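Local structure of aminoglycoside phosphotransferase (4PDY) at residues 166-171 and 304-309. The protein is probably a phosphotransferase of the aminoglycoside phosphotransferase family and holds a histidine in this crystal. Sequence-based numbering, arbitrary orientation. Where two conformers were deposited one is given.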
# COMPACT_ATOMS: atom_id res chain seq x y z
N ARG A 166 -20.79 -12.25 -3.24
CA ARG A 166 -21.92 -13.17 -3.24
C ARG A 166 -22.82 -12.97 -4.47
O ARG A 166 -23.24 -13.93 -5.11
CB ARG A 166 -22.72 -13.01 -1.96
CG ARG A 166 -23.58 -14.20 -1.59
CD ARG A 166 -24.25 -13.93 -0.26
NE ARG A 166 -24.80 -12.58 -0.18
CZ ARG A 166 -25.40 -12.07 0.89
NH1 ARG A 166 -25.51 -12.81 1.98
NH2 ARG A 166 -25.86 -10.83 0.88
N GLN A 167 -23.11 -11.71 -4.79
CA GLN A 167 -23.91 -11.41 -5.98
C GLN A 167 -23.23 -11.86 -7.25
O GLN A 167 -23.88 -12.40 -8.13
CB GLN A 167 -24.25 -9.92 -6.05
CG GLN A 167 -25.34 -9.50 -5.08
CD GLN A 167 -26.59 -10.37 -5.15
OE1 GLN A 167 -27.14 -10.59 -6.24
NE2 GLN A 167 -27.04 -10.88 -3.99
N MSE A 168 -21.91 -11.67 -7.34
CA MSE A 168 -21.15 -12.06 -8.53
C MSE A 168 -21.18 -13.55 -8.74
O MSE A 168 -21.42 -13.98 -9.84
CB MSE A 168 -19.72 -11.54 -8.46
CG MSE A 168 -19.82 -10.02 -8.61
SE MSE A 168 -18.07 -9.25 -8.77
CE MSE A 168 -17.36 -9.51 -6.97
N TRP A 169 -21.02 -14.37 -7.70
CA TRP A 169 -21.08 -15.81 -8.00
C TRP A 169 -22.51 -16.31 -8.23
O TRP A 169 -22.70 -17.26 -8.98
CB TRP A 169 -20.27 -16.68 -7.04
CG TRP A 169 -20.81 -16.86 -5.70
CD1 TRP A 169 -22.07 -17.29 -5.35
CD2 TRP A 169 -20.09 -16.70 -4.49
NE1 TRP A 169 -22.18 -17.38 -3.99
CE2 TRP A 169 -20.98 -17.02 -3.43
CE3 TRP A 169 -18.79 -16.32 -4.19
CZ2 TRP A 169 -20.59 -16.97 -2.09
CZ3 TRP A 169 -18.40 -16.28 -2.85
CH2 TRP A 169 -19.31 -16.59 -1.83
N LEU A 170 -23.50 -15.64 -7.66
CA LEU A 170 -24.89 -15.92 -8.03
C LEU A 170 -25.12 -15.62 -9.51
O LEU A 170 -25.76 -16.40 -10.23
CB LEU A 170 -25.87 -15.13 -7.18
CG LEU A 170 -25.91 -15.50 -5.69
CD1 LEU A 170 -26.79 -14.51 -4.94
CD2 LEU A 170 -26.40 -16.93 -5.47
N GLY A 171 -24.55 -14.52 -9.98
CA GLY A 171 -24.65 -14.17 -11.39
C GLY A 171 -23.99 -15.23 -12.26
O GLY A 171 -24.52 -15.61 -13.31
N LEU A 304 -8.47 -10.84 -2.88
CA LEU A 304 -8.07 -11.00 -4.28
C LEU A 304 -9.21 -11.56 -5.14
O LEU A 304 -9.50 -11.02 -6.21
CB LEU A 304 -6.73 -11.76 -4.41
CG LEU A 304 -6.12 -12.12 -5.75
CD1 LEU A 304 -4.60 -12.12 -5.66
CD2 LEU A 304 -6.60 -13.50 -6.15
N PRO A 305 -9.84 -12.67 -4.71
CA PRO A 305 -11.00 -13.11 -5.48
C PRO A 305 -12.07 -12.03 -5.67
O PRO A 305 -12.65 -11.91 -6.75
CB PRO A 305 -11.54 -14.29 -4.66
CG PRO A 305 -10.32 -14.83 -4.00
CD PRO A 305 -9.49 -13.63 -3.66
N TRP A 306 -12.35 -11.25 -4.61
CA TRP A 306 -13.29 -10.15 -4.73
C TRP A 306 -12.83 -9.19 -5.82
O TRP A 306 -13.58 -8.82 -6.69
CB TRP A 306 -13.52 -9.40 -3.38
CG TRP A 306 -14.19 -8.15 -3.68
CD1 TRP A 306 -15.50 -7.97 -4.07
CD2 TRP A 306 -13.55 -6.88 -3.87
NE1 TRP A 306 -15.71 -6.67 -4.43
CE2 TRP A 306 -14.53 -5.99 -4.35
CE3 TRP A 306 -12.24 -6.42 -3.68
CZ2 TRP A 306 -14.25 -4.66 -4.59
CZ3 TRP A 306 -11.98 -5.11 -3.94
CH2 TRP A 306 -12.97 -4.24 -4.38
N ARG A 307 -11.58 -8.77 -5.72
CA ARG A 307 -11.08 -7.71 -6.62
C ARG A 307 -11.09 -8.14 -8.10
O ARG A 307 -11.51 -7.40 -8.98
CB ARG A 307 -9.68 -7.25 -6.18
CG ARG A 307 -9.17 -6.06 -6.99
CD ARG A 307 -7.71 -5.68 -6.73
NE ARG A 307 -6.81 -6.82 -6.49
CZ ARG A 307 -5.98 -7.37 -7.38
NH1 ARG A 307 -5.90 -6.94 -8.63
NH2 ARG A 307 -5.23 -8.40 -7.00
N ILE A 308 -10.61 -9.36 -8.33
CA ILE A 308 -10.54 -9.92 -9.67
C ILE A 308 -11.95 -10.15 -10.24
O ILE A 308 -12.25 -9.78 -11.37
CB ILE A 308 -9.77 -11.27 -9.64
CG1 ILE A 308 -8.36 -11.09 -9.11
CG2 ILE A 308 -9.79 -11.93 -11.01
CD1 ILE A 308 -7.84 -12.40 -8.57
N ALA A 309 -12.85 -10.74 -9.43
CA ALA A 309 -14.22 -10.92 -9.92
C ALA A 309 -14.93 -9.57 -10.15
O ALA A 309 -15.68 -9.41 -11.12
CB ALA A 309 -15.02 -11.78 -8.95
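M168, present as selenomethionine, makes every contact that helix 154-173 sends from residues 166-171 to A309 and W306 of helix 303-315. Its CB is directed at the partner helix, and the CA atoms of M168 and A309 are 7.2 Å apart, a spacing that the M168 side chain spans. With CG anti to the carbonyl carbon and chi2 at -173°, the chain runs straight across to its selenium; the bend at chi3 (-70°) then turns the methyl group off that line, toward W306 CD1 and A309 CB. M168 SE comes 3.4 Å from A309 O, a van der Waals approach, while M168 CE is 3.8 Å from A309 CB. The same methyl reaches W306 CD1, also at 3.8 Å, meeting the indole obliquely. Both helices belong to the helical C-terminal part of what is probably a protein kinase-like phosphotransferase, well away from the bound histidine, and 139 Å² is buried between these segments. The indole is held from the first helix too, since W306 NE1 hydrogen-bonds to D164, and the ring of H310 meets it at about 45°. One residue past M168, W169 turns to another neighbour: its ring packs on R189, L192 and H193 of helix 189-203, with R166 CA 4.0 Å above its plane.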